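PDB 5ZRU: alpha-1,3-glucanase, which hydrolyses the alpha-1,3-glycosidic bonds of alpha-1,3-glucan, the chain here being the catalytic part of a longer enzyme that probably also binds carbohydrate. Local coordinates for residues G377-T382 with A411-S416; R406-A411 with A433-T438; S112-Q117 with R136-H141. All coordinates share one frame; numbering follows the deposited sequence.

Interaction 1 of 3, residues G377-T382 with A411-S416; sequences GLAVWT and AFFGGS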
loop_
_atom_site.group_PDB
_atom_site.type_symbol
_atom_site.label_atom_id
_atom_site.label_comp_id
_atom_site.label_asym_id
_atom_site.label_seq_id
_atom_site.Cartn_x
_atom_site.Cartn_y
_atom_site.Cartn_z
ATOM N N GLY A 377 -3.430 -1.801 -4.099
ATOM C CA GLY A 377 -2.969 -0.730 -3.229
ATOM C C GLY A 377 -4.109 0.207 -2.885
ATOM O O GLY A 377 -4.424 0.431 -1.713
ATOM N N LEU A 378 -4.749 0.738 -3.921
ATOM C CA LEU A 378 -5.918 1.597 -3.793
ATOM C C LEU A 378 -6.990 1.052 -4.722
ATOM O O LEU A 378 -6.753 0.916 -5.927
ATOM C CB LEU A 378 -5.580 3.050 -4.156
ATOM C CG LEU A 378 -4.388 3.693 -3.432
ATOM C CD1 LEU A 378 -4.113 5.067 -4.023
ATOM C CD2 LEU A 378 -4.636 3.793 -1.922
ATOM N N ALA A 379 -8.161 0.748 -4.178
ATOM C CA ALA A 379 -9.191 0.105 -4.983
ATOM C C ALA A 379 -10.556 0.716 -4.716
ATOM O O ALA A 379 -10.859 1.121 -3.591
ATOM C CB ALA A 379 -9.258 -1.402 -4.699
ATOM N N VAL A 380 -11.394 0.734 -5.758
ATOM C CA VAL A 380 -12.826 1.004 -5.630
ATOM C C VAL A 380 -13.571 -0.267 -6.027
ATOM O O VAL A 380 -13.663 -0.600 -7.214
ATOM C CB VAL A 380 -13.283 2.187 -6.494
ATOM C CG1 VAL A 380 -14.806 2.385 -6.341
ATOM C CG2 VAL A 380 -12.543 3.434 -6.106
ATOM N N TRP A 381 -14.115 -0.975 -5.051
ATOM C CA TRP A 381 -14.970 -2.133 -5.324
ATOM C C TRP A 381 -16.413 -1.694 -5.087
ATOM O O TRP A 381 -16.858 -1.571 -3.943
ATOM C CB TRP A 381 -14.578 -3.316 -4.443
ATOM C CG TRP A 381 -15.512 -4.496 -4.570
ATOM C CD1 TRP A 381 -16.374 -4.754 -5.593
ATOM C CD2 TRP A 381 -15.683 -5.554 -3.625
ATOM N NE1 TRP A 381 -17.074 -5.911 -5.349
ATOM C CE2 TRP A 381 -16.667 -6.426 -4.145
ATOM C CE3 TRP A 381 -15.098 -5.854 -2.394
ATOM C CZ2 TRP A 381 -17.081 -7.571 -3.472
ATOM C CZ3 TRP A 381 -15.505 -7.001 -1.727
ATOM C CH2 TRP A 381 -16.488 -7.845 -2.269
ATOM N N THR A 382 -17.155 -1.473 -6.173
ATOM C CA THR A 382 -18.542 -1.013 -6.069
ATOM C C THR A 382 -19.468 -2.209 -5.821
ATOM O O THR A 382 -20.276 -2.611 -6.662
ATOM C CB THR A 382 -18.939 -0.228 -7.314
ATOM O OG1 THR A 382 -18.562 -0.965 -8.478
ATOM C CG2 THR A 382 -18.228 1.135 -7.346
ATOM N N ALA A 411 -6.820 0.160 -8.668
ATOM C CA ALA A 411 -7.827 -0.645 -9.355
ATOM C C ALA A 411 -9.213 -0.022 -9.241
ATOM O O ALA A 411 -9.600 0.459 -8.171
ATOM C CB ALA A 411 -7.873 -2.071 -8.790
ATOM N N PHE A 412 -9.975 -0.069 -10.342
ATOM C CA PHE A 412 -11.389 0.282 -10.329
ATOM C C PHE A 412 -12.170 -0.924 -10.838
ATOM O O PHE A 412 -11.811 -1.511 -11.865
ATOM C CB PHE A 412 -11.717 1.513 -11.199
ATOM C CG PHE A 412 -11.052 2.799 -10.756
ATOM C CD1 PHE A 412 -11.022 3.170 -9.416
ATOM C CD2 PHE A 412 -10.460 3.636 -11.696
ATOM C CE1 PHE A 412 -10.417 4.354 -9.014
ATOM C CE2 PHE A 412 -9.842 4.831 -11.311
ATOM C CZ PHE A 412 -9.821 5.193 -9.964
ATOM N N PHE A 413 -13.237 -1.283 -10.127
ATOM C CA PHE A 413 -14.024 -2.460 -10.476
ATOM C C PHE A 413 -15.461 -2.155 -10.882
ATOM O O PHE A 413 -16.188 -3.081 -11.266
ATOM C CB PHE A 413 -14.000 -3.446 -9.303
ATOM C CG PHE A 413 -12.607 -3.887 -8.949
ATOM C CD1 PHE A 413 -11.828 -4.535 -9.892
ATOM C CD2 PHE A 413 -12.062 -3.619 -7.703
ATOM C CE1 PHE A 413 -10.526 -4.924 -9.600
ATOM C CE2 PHE A 413 -10.761 -4.019 -7.401
ATOM C CZ PHE A 413 -9.998 -4.671 -8.350
ATOM N N GLY A 414 -15.888 -0.900 -10.829
ATOM C CA GLY A 414 -17.233 -0.568 -11.249
ATOM C C GLY A 414 -17.573 0.857 -10.862
ATOM O O GLY A 414 -16.724 1.603 -10.367
ATOM N N GLY A 415 -18.837 1.212 -11.094
ATOM C CA GLY A 415 -19.313 2.550 -10.802
ATOM C C GLY A 415 -19.032 3.570 -11.891
ATOM O O GLY A 415 -18.928 3.221 -13.073
ATOM N N SER A 416 -18.912 4.842 -11.507
ATOM C CA SER A 416 -18.807 5.912 -12.486
ATOM C C SER A 416 -17.932 7.038 -11.948
ATOM O O SER A 416 -17.912 7.308 -10.744
ATOM C CB SER A 416 -20.205 6.443 -12.842
ATOM O OG SER A 416 -20.141 7.547 -13.719
#
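Val380 and Phe412 lie side by side on adjacent coils of a parallel beta-helix, the fold expected of this pectate-lyase-like catalytic domain. Strands 378-381 and 411-412 run in parallel, with Ala379 opposite Ala411 and Val380 opposite Phe412. Three backbone hydrogen bonds join the two segments. Ala411 N gives its hydrogen to Leu378 O at 2.8 Å. Val380 N gives to Ala411 O, and Phe413 N to Val380 O.

The tight part is the face of Val380 and Phe412 and the loop after it. CG2 of Val380 meets the Phe412 ring at its edge, near the ring plane, 3.7 Å from CD1. The two side chains cross obliquely. His418 and Phe453 also meet this ring. On the face of Ala379 and Ala411, Ala379 CB comes to 4.1 Å from Phe413 CE2 and packs against Ala411 CB. Phe440 packs edge-to-face with the Phe413 ring.

The looser side is at Trp381, which is partly exposed. Across the contact its side chain comes close through CB, 4.1 Å from Phe413 CD2. The indole itself is held from outside the pair: NE1 bonds to Pro441 O, and Phe440 meets the ring.

Beyond the strands the chain turns at Gly414 and Gly415. A beta carbon on either would run into Thr382. At Gly415 the backbone angles alone also call for glycine. Thr382 OG1 bonds to Tyr443 O, and this holds the side chain over the turn. The methyl CG2 lies 3.4 Å from Gly414 O. The hydroxyl sits between the backbone N and the carbonyl carbon (chi1 49°), which places OG1 3.1 Å from Gly414 CA.

Interaction 2 of 3, residues R406-A411 with A433-T438; sequences RAAGIA and AIRMNT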
loop_
_atom_site.group_PDB
_atom_site.type_symbol
_atom_site.label_atom_id
_atom_site.label_comp_id
_atom_site.label_asym_id
_atom_site.label_seq_id
_atom_site.Cartn_x
_atom_site.Cartn_y
_atom_site.Cartn_z
ATOM N N ARG A 406 0.675 -8.183 -4.802
ATOM C CA ARG A 406 -0.453 -8.898 -5.380
ATOM C C ARG A 406 -1.357 -7.888 -6.063
ATOM O O ARG A 406 -1.531 -6.772 -5.565
ATOM C CB ARG A 406 -1.237 -9.673 -4.314
ATOM C CG ARG A 406 -2.473 -10.366 -4.874
ATOM C CD ARG A 406 -3.204 -11.164 -3.813
ATOM N NE ARG A 406 -4.335 -11.864 -4.406
ATOM C CZ ARG A 406 -5.103 -12.723 -3.751
ATOM N NH1 ARG A 406 -4.859 -12.983 -2.476
ATOM N NH2 ARG A 406 -6.117 -13.318 -4.376
ATOM N N ALA A 407 -1.923 -8.282 -7.199
ATOM C CA ALA A 407 -2.932 -7.469 -7.909
ATOM C C ALA A 407 -2.265 -6.166 -8.368
ATOM O O ALA A 407 -1.149 -6.203 -8.905
ATOM C CB ALA A 407 -4.180 -7.294 -7.044
ATOM N N ALA A 408 -2.908 -5.006 -8.201
ATOM C CA ALA A 408 -2.439 -3.789 -8.854
ATOM C C ALA A 408 -2.240 -2.654 -7.857
ATOM O O ALA A 408 -2.828 -2.631 -6.778
ATOM C CB ALA A 408 -3.415 -3.339 -9.946
ATOM N N GLY A 409 -1.419 -1.677 -8.251
ATOM C CA GLY A 409 -1.281 -0.481 -7.435
ATOM C C GLY A 409 -2.584 0.287 -7.284
ATOM O O GLY A 409 -2.927 0.743 -6.188
ATOM N N ILE A 410 -3.326 0.446 -8.383
ATOM C CA ILE A 410 -4.609 1.142 -8.390
ATOM C C ILE A 410 -5.595 0.301 -9.182
ATOM O O ILE A 410 -5.251 -0.206 -10.254
ATOM C CB ILE A 410 -4.499 2.549 -9.014
ATOM C CG1 ILE A 410 -3.563 3.431 -8.184
ATOM C CG2 ILE A 410 -5.891 3.178 -9.187
ATOM C CD1 ILE A 410 -3.400 4.839 -8.738
ATOM N N ALA A 411 -6.820 0.160 -8.668
ATOM C CA ALA A 411 -7.827 -0.645 -9.355
ATOM C C ALA A 411 -9.213 -0.022 -9.241
ATOM O O ALA A 411 -9.600 0.459 -8.171
ATOM C CB ALA A 411 -7.873 -2.071 -8.790
ATOM N N ALA A 433 0.515 -1.932 -12.460
ATOM C CA ALA A 433 0.386 -0.623 -11.831
ATOM C C ALA A 433 -1.076 -0.225 -11.722
ATOM O O ALA A 433 -1.508 0.308 -10.694
ATOM C CB ALA A 433 1.155 0.442 -12.610
ATOM N N ILE A 434 -1.852 -0.501 -12.770
ATOM C CA ILE A 434 -3.258 -0.134 -12.868
ATOM C C ILE A 434 -4.016 -1.330 -13.425
ATOM O O ILE A 434 -3.587 -1.922 -14.421
ATOM C CB ILE A 434 -3.469 1.078 -13.796
ATOM C CG1 ILE A 434 -2.906 2.357 -13.184
ATOM C CG2 ILE A 434 -4.953 1.252 -14.127
ATOM C CD1 ILE A 434 -2.788 3.473 -14.199
ATOM N N ARG A 435 -5.151 -1.672 -12.807
ATOM C CA ARG A 435 -6.005 -2.694 -13.388
ATOM C C ARG A 435 -7.467 -2.289 -13.265
ATOM O O ARG A 435 -7.863 -1.540 -12.364
ATOM C CB ARG A 435 -5.774 -4.084 -12.760
ATOM C CG ARG A 435 -6.443 -4.323 -11.407
ATOM C CD ARG A 435 -6.206 -5.761 -10.952
ATOM N NE ARG A 435 -6.739 -5.999 -9.611
ATOM C CZ ARG A 435 -7.098 -7.195 -9.159
ATOM N NH1 ARG A 435 -6.987 -8.266 -9.940
ATOM N NH2 ARG A 435 -7.578 -7.323 -7.926
ATOM N N MET A 436 -8.262 -2.765 -14.215
ATOM C CA MET A 436 -9.713 -2.722 -14.111
ATOM C C MET A 436 -10.221 -4.098 -14.503
ATOM O O MET A 436 -9.683 -4.707 -15.429
ATOM C CB MET A 436 -10.315 -1.653 -15.021
ATOM C CG MET A 436 -9.782 -0.241 -14.771
ATOM S SD MET A 436 -10.498 0.972 -15.909
ATOM C CE MET A 436 -12.217 0.973 -15.416
ATOM N N ASN A 437 -11.227 -4.601 -13.794
ATOM C CA ASN A 437 -11.905 -5.799 -14.276
ATOM C C ASN A 437 -13.363 -5.741 -13.848
ATOM O O ASN A 437 -13.771 -4.867 -13.080
ATOM C CB ASN A 437 -11.203 -7.098 -13.816
ATOM C CG ASN A 437 -11.310 -7.374 -12.314
ATOM O OD1 ASN A 437 -12.330 -7.137 -11.676
ATOM N ND2 ASN A 437 -10.232 -7.928 -11.750
ATOM N N THR A 438 -14.152 -6.683 -14.373
ATOM C CA THR A 438 -15.544 -6.842 -13.973
ATOM C C THR A 438 -15.765 -8.201 -13.309
ATOM O O THR A 438 -16.854 -8.773 -13.392
ATOM C CB THR A 438 -16.484 -6.648 -15.167
ATOM O OG1 THR A 438 -16.109 -7.529 -16.242
ATOM C CG2 THR A 438 -16.407 -5.205 -15.679
#
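Ile410 O is approached by two groups, a hydrogen bond from Arg435 N and a weaker CA-H...O contact from Ile434. Arg435 N lies 2.9 Å from Ile410 O, with an N-H...O angle of 160°. The N of the same Ile410 gives its hydrogen to Ala433 O at 2.9 Å. Ala411 continues the pairing, its CA-H directed at Arg435 O. The register is parallel, Ile410 with Ile434 and Ala411 with Arg435, as expected for successive coils of the parallel beta-helix of domain D2.

The side-chain contact is mostly the work of Arg435. Its CG lies between the backbone N and the carbonyl carbon (chi1 79°), and the chain is extended from CG to NE. This rod lies against three alanines. CG is 3.5 Å from Ala408 CB and 3.7 Å from Ala411 CB. Ala407 CB sits over one face of the guanidinium, 3.4 Å above its plane and offset toward the rim. The group's charge is met by Asp376, whose OD2 forms a salt bridge with Arg435 NH2. Asp376 OD1 also accepts from Ala408 N, so one carboxylate ties both segments together. A calcium ion, probably the one bound by Asp352 and Asp375, lies about 5 Å from the nearest atom of the Arg435 side chain. This places the arginine close to a metal site.

On the opposite face Ile410 and Ile434 pack loosely, CB to CG1. A beta carbon on Gly409 would come within 3.0 Å of Ala433 O, a clash.

The chain turns a corner at 409-410 and again at 433-434. Before these corners strand 407-408 pairs with strand 431-432. After them strand 411-412 pairs with strand 435-437, which has strand 475-478 on its far side, while Ile425 of strand 424-426 touches both isoleucines.

Interaction 3 of 3, residues S112-Q117 with R136-H141; sequences SYYSWQ and RFDEVH. With CA (calcium ion), chain I; PE5 (3,6,9,12,15,18,21,24-octaoxahexacosan-1-ol), chain C.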
loop_
_atom_site.group_PDB
_atom_site.type_symbol
_atom_site.label_atom_id
_atom_site.label_comp_id
_atom_site.label_asym_id
_atom_site.label_seq_id
_atom_site.Cartn_x
_atom_site.Cartn_y
_atom_site.Cartn_z
ATOM N N SER A 112 9.978 -11.464 11.612
ATOM C CA SER A 112 9.271 -11.864 10.398
ATOM C C SER A 112 7.842 -12.293 10.693
ATOM O O SER A 112 7.172 -12.825 9.803
ATOM C CB SER A 112 10.029 -12.976 9.652
ATOM O OG SER A 112 10.384 -14.064 10.499
ATOM N N TYR A 113 7.357 -12.031 11.915
ATOM C CA TYR A 113 5.992 -12.385 12.316
ATOM C C TYR A 113 4.946 -11.846 11.345
ATOM O O TYR A 113 4.031 -12.572 10.937
ATOM C CB TYR A 113 5.715 -11.849 13.725
ATOM C CG TYR A 113 4.277 -12.034 14.199
ATOM C CD1 TYR A 113 3.871 -13.232 14.783
ATOM C CD2 TYR A 113 3.335 -11.014 14.069
ATOM C CE1 TYR A 113 2.570 -13.419 15.231
ATOM C CE2 TYR A 113 2.009 -11.195 14.512
ATOM C CZ TYR A 113 1.648 -12.399 15.094
ATOM O OH TYR A 113 0.371 -12.601 15.544
ATOM N N TYR A 114 5.040 -10.555 11.002
ATOM C CA TYR A 114 3.996 -9.927 10.199
ATOM C C TYR A 114 4.037 -10.382 8.751
ATOM O O TYR A 114 2.986 -10.535 8.112
ATOM C CB TYR A 114 4.138 -8.409 10.235
ATOM C CG TYR A 114 4.149 -7.840 11.615
ATOM C CD1 TYR A 114 2.976 -7.716 12.349
ATOM C CD2 TYR A 114 5.339 -7.398 12.181
ATOM C CE1 TYR A 114 2.995 -7.175 13.631
ATOM C CE2 TYR A 114 5.367 -6.856 13.443
ATOM C CZ TYR A 114 4.197 -6.754 14.169
ATOM O OH TYR A 114 4.270 -6.202 15.434
ATOM N N SER A 115 5.239 -10.543 8.206
ATOM C CA SER A 115 5.457 -10.740 6.784
ATOM C C SER A 115 5.402 -12.233 6.460
ATOM O O SER A 115 5.086 -13.062 7.319
ATOM C CB SER A 115 6.787 -10.093 6.380
ATOM O OG SER A 115 7.846 -10.516 7.246
ATOM N N TRP A 116 5.698 -12.569 5.201
ATOM C CA TRP A 116 5.734 -13.920 4.632
ATOM C C TRP A 116 4.342 -14.534 4.498
ATOM O O TRP A 116 3.696 -14.878 5.497
ATOM C CB TRP A 116 6.661 -14.845 5.436
ATOM C CG TRP A 116 8.107 -14.440 5.321
ATOM C CD1 TRP A 116 8.751 -13.500 6.073
ATOM C CD2 TRP A 116 9.083 -14.948 4.394
ATOM N NE1 TRP A 116 10.062 -13.390 5.673
ATOM C CE2 TRP A 116 10.289 -14.259 4.642
ATOM C CE3 TRP A 116 9.053 -15.916 3.379
ATOM C CZ2 TRP A 116 11.464 -14.519 3.929
ATOM C CZ3 TRP A 116 10.221 -16.166 2.664
ATOM C CH2 TRP A 116 11.407 -15.462 2.939
ATOM N N GLN A 117 3.886 -14.644 3.251
ATOM C CA GLN A 117 2.640 -15.289 2.848
ATOM C C GLN A 117 2.953 -16.216 1.684
ATOM O O GLN A 117 3.796 -15.895 0.845
ATOM C CB GLN A 117 1.581 -14.265 2.414
ATOM C CG GLN A 117 1.056 -13.392 3.541
ATOM C CD GLN A 117 -0.013 -14.110 4.340
ATOM O OE1 GLN A 117 -1.181 -14.083 3.968
ATOM N NE2 GLN A 117 0.384 -14.762 5.436
ATOM N N ARG A 136 7.989 -10.880 1.362
ATOM C CA ARG A 136 9.257 -11.201 2.010
ATOM C C ARG A 136 9.900 -9.997 2.690
ATOM O O ARG A 136 10.791 -10.185 3.528
ATOM C CB ARG A 136 10.213 -11.832 0.990
ATOM C CG ARG A 136 9.812 -13.276 0.647
ATOM C CD ARG A 136 10.577 -13.826 -0.559
ATOM N NE ARG A 136 10.002 -13.305 -1.796
ATOM C CZ ARG A 136 10.091 -13.905 -2.979
ATOM N NH1 ARG A 136 10.751 -15.056 -3.105
ATOM N NH2 ARG A 136 9.502 -13.361 -4.030
ATOM N N PHE A 137 9.473 -8.773 2.367
ATOM C CA PHE A 137 10.029 -7.581 2.986
ATOM C C PHE A 137 9.021 -6.950 3.946
ATOM O O PHE A 137 7.808 -7.157 3.847
ATOM C CB PHE A 137 10.480 -6.564 1.924
ATOM C CG PHE A 137 11.784 -6.927 1.252
ATOM C CD1 PHE A 137 11.810 -7.827 0.189
ATOM C CD2 PHE A 137 12.983 -6.378 1.695
ATOM C CE1 PHE A 137 13.017 -8.175 -0.428
ATOM C CE2 PHE A 137 14.203 -6.721 1.091
ATOM C CZ PHE A 137 14.222 -7.614 0.028
ATOM N N ASP A 138 9.555 -6.186 4.896
ATOM C CA ASP A 138 8.761 -5.500 5.909
ATOM C C ASP A 138 9.507 -4.225 6.279
ATOM O O ASP A 138 10.605 -3.969 5.782
ATOM C CB ASP A 138 8.531 -6.401 7.136
ATOM C CG ASP A 138 7.305 -5.986 7.959
ATOM O OD1 ASP A 138 6.635 -4.992 7.613
ATOM O OD2 ASP A 138 7.008 -6.663 8.964
ATOM N N GLU A 139 8.924 -3.428 7.176
ATOM C CA GLU A 139 9.566 -2.191 7.605
ATOM C C GLU A 139 9.551 -2.085 9.120
ATOM O O GLU A 139 8.712 -2.692 9.795
ATOM C CB GLU A 139 8.881 -0.955 6.991
ATOM C CG GLU A 139 9.055 -0.887 5.485
ATOM C CD GLU A 139 8.475 0.371 4.879
ATOM O OE1 GLU A 139 7.985 1.244 5.621
ATOM O OE2 GLU A 139 8.494 0.469 3.649
ATOM N N VAL A 140 10.524 -1.336 9.643
ATOM C CA VAL A 140 10.515 -0.856 11.020
ATOM C C VAL A 140 10.944 0.600 10.967
ATOM O O VAL A 140 11.517 1.059 9.977
ATOM C CB VAL A 140 11.444 -1.649 11.973
ATOM C CG1 VAL A 140 10.904 -3.059 12.208
ATOM C CG2 VAL A 140 12.871 -1.705 11.426
ATOM N N HIS A 141 10.642 1.339 12.032
ATOM C CA HIS A 141 11.144 2.705 12.131
ATOM C C HIS A 141 11.559 2.983 13.566
ATOM O O HIS A 141 11.107 2.325 14.504
ATOM C CB HIS A 141 10.119 3.743 11.624
ATOM C CG HIS A 141 8.853 3.824 12.428
ATOM N ND1 HIS A 141 7.806 2.939 12.267
ATOM C CD2 HIS A 141 8.445 4.720 13.363
ATOM C CE1 HIS A 141 6.820 3.272 13.083
ATOM N NE2 HIS A 141 7.185 4.346 13.762
HETATM CA CA CA I . 3.850 -14.920 7.903
HETATM C C48 PE5 C . 2.678 -7.062 19.918
HETATM C C50 PE5 C . 2.926 -7.565 18.491
HETATM O O1 PE5 C . 3.975 -8.497 18.484
HETATM C C1 PE5 C . 4.241 -9.077 17.236
HETATM C C2 PE5 C . 5.518 -9.920 17.290
HETATM O O2 PE5 C . 6.620 -9.094 17.542
HETATM C C3 PE5 C . 7.835 -9.750 17.763
HETATM C C4 PE5 C . 8.925 -8.721 18.090
HETATM O O3 PE5 C . 9.020 -7.779 17.054
HETATM C C5 PE5 C . 10.037 -6.820 17.171
HETATM C C6 PE5 C . 9.486 -5.412 16.902
HETATM O O4 PE5 C . 9.531 -5.077 15.539
HETATM C C7 PE5 C . 8.420 -4.376 15.040
HETATM C C8 PE5 C . 8.139 -3.138 15.894
HETATM O O5 PE5 C . 6.858 -2.666 15.617
HETATM C C9 PE5 C . 6.377 -1.703 16.516
HETATM C C10 PE5 C . 6.423 -0.340 15.839
HETATM O O6 PE5 C . 7.141 0.550 16.641
HETATM C C11 PE5 C . 7.652 1.662 15.966
HETATM C C12 PE5 C . 8.648 2.399 16.852
HETATM O O7 PE5 C . 8.133 3.677 17.060
HETATM C C13 PE5 C . 9.077 4.708 17.043
HETATM C C14 PE5 C . 8.533 5.867 17.875
HETATM O O8 PE5 C . 7.821 5.333 18.955
HETATM C C15 PE5 C . 7.189 6.264 19.794
HETATM C C16 PE5 C . 7.794 6.174 21.202
HETATM O O52 PE5 C . 6.906 5.553 22.089
HETATM O O HOH W 1 6.140 -15.176 8.997
HETATM O O HOH W 2 3.582 -15.144 10.355
HETATM O O HOH W 3 7.612 -9.105 9.704
HETATM O O HOH W 4 2.211 -13.216 7.809
HETATM O O HOH W 5 10.710 -10.425 6.343
HETATM O O HOH W 6 1.708 -16.158 7.996
HETATM O O HOH W 7 4.389 -17.210 7.614
#
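Trp116 and Arg136 make a CH-pi contact. Arg136 CG lies over the face of the indole, 3.6 Å from the centre of the six-membered ring and 16° off its normal. The two side chains cross at about a right angle. Arg136 NE forms a salt bridge with Glu48. An alanine at Trp116 would probably open a gap over Arg136 CG, which would lose the ring face it packs on.

Waters make the polar link. Water 5 donates to Ser115 OG and, at 2.8 Å, to Arg136 O. Water 3 accepts from Ser115 OG and donates to Asp138 OD2 at 2.6 Å. Asp138 OD1 bonds to His318 NE2.

A calcium ion holds the loop. It is bound by Ser115 O at 2.3 Å, by Trp116 O at 2.4 Å and by five waters. Three of these waters also donate to the carbonyls of Ser112, Tyr113 and Tyr114.

A polyether molecule packs alongside: its C1 is 3.4 Å from Tyr114 OH, which bonds to Asn285 ND2, and its C11 lies over one face of the His141 ring.

In domain D1, the loop 112-116 joins strand 103-111 to strand 117-119. Strand 132-144 runs antiparallel to strands 76-82 and 117-119, and Glu139 on it forms salt bridges with Arg347 and Arg371 of domain D2.

In the fold
From the N terminus, interaction 3 comes first. It closes a loop of 18 residues between 112-117 and 136-141 in domain D1, where a calcium-bound loop meets an antiparallel strand. Interactions 1 and 2 follow, both in domain D2. Interaction 1 closes 28 residues and interaction 2 closes 21. They cross: the segments alternate along the chain, 377-382, 406-411, 411-416, 433-438. Ala411 is common to both. Together they stack strands 378-381, 411-412 and 435-437 on successive coils. Gly377 N and Ala408 O also meet, probably as a hydrogen bond. Interaction 3 touches neither; its nearest atoms are about 8 Å from interaction 2.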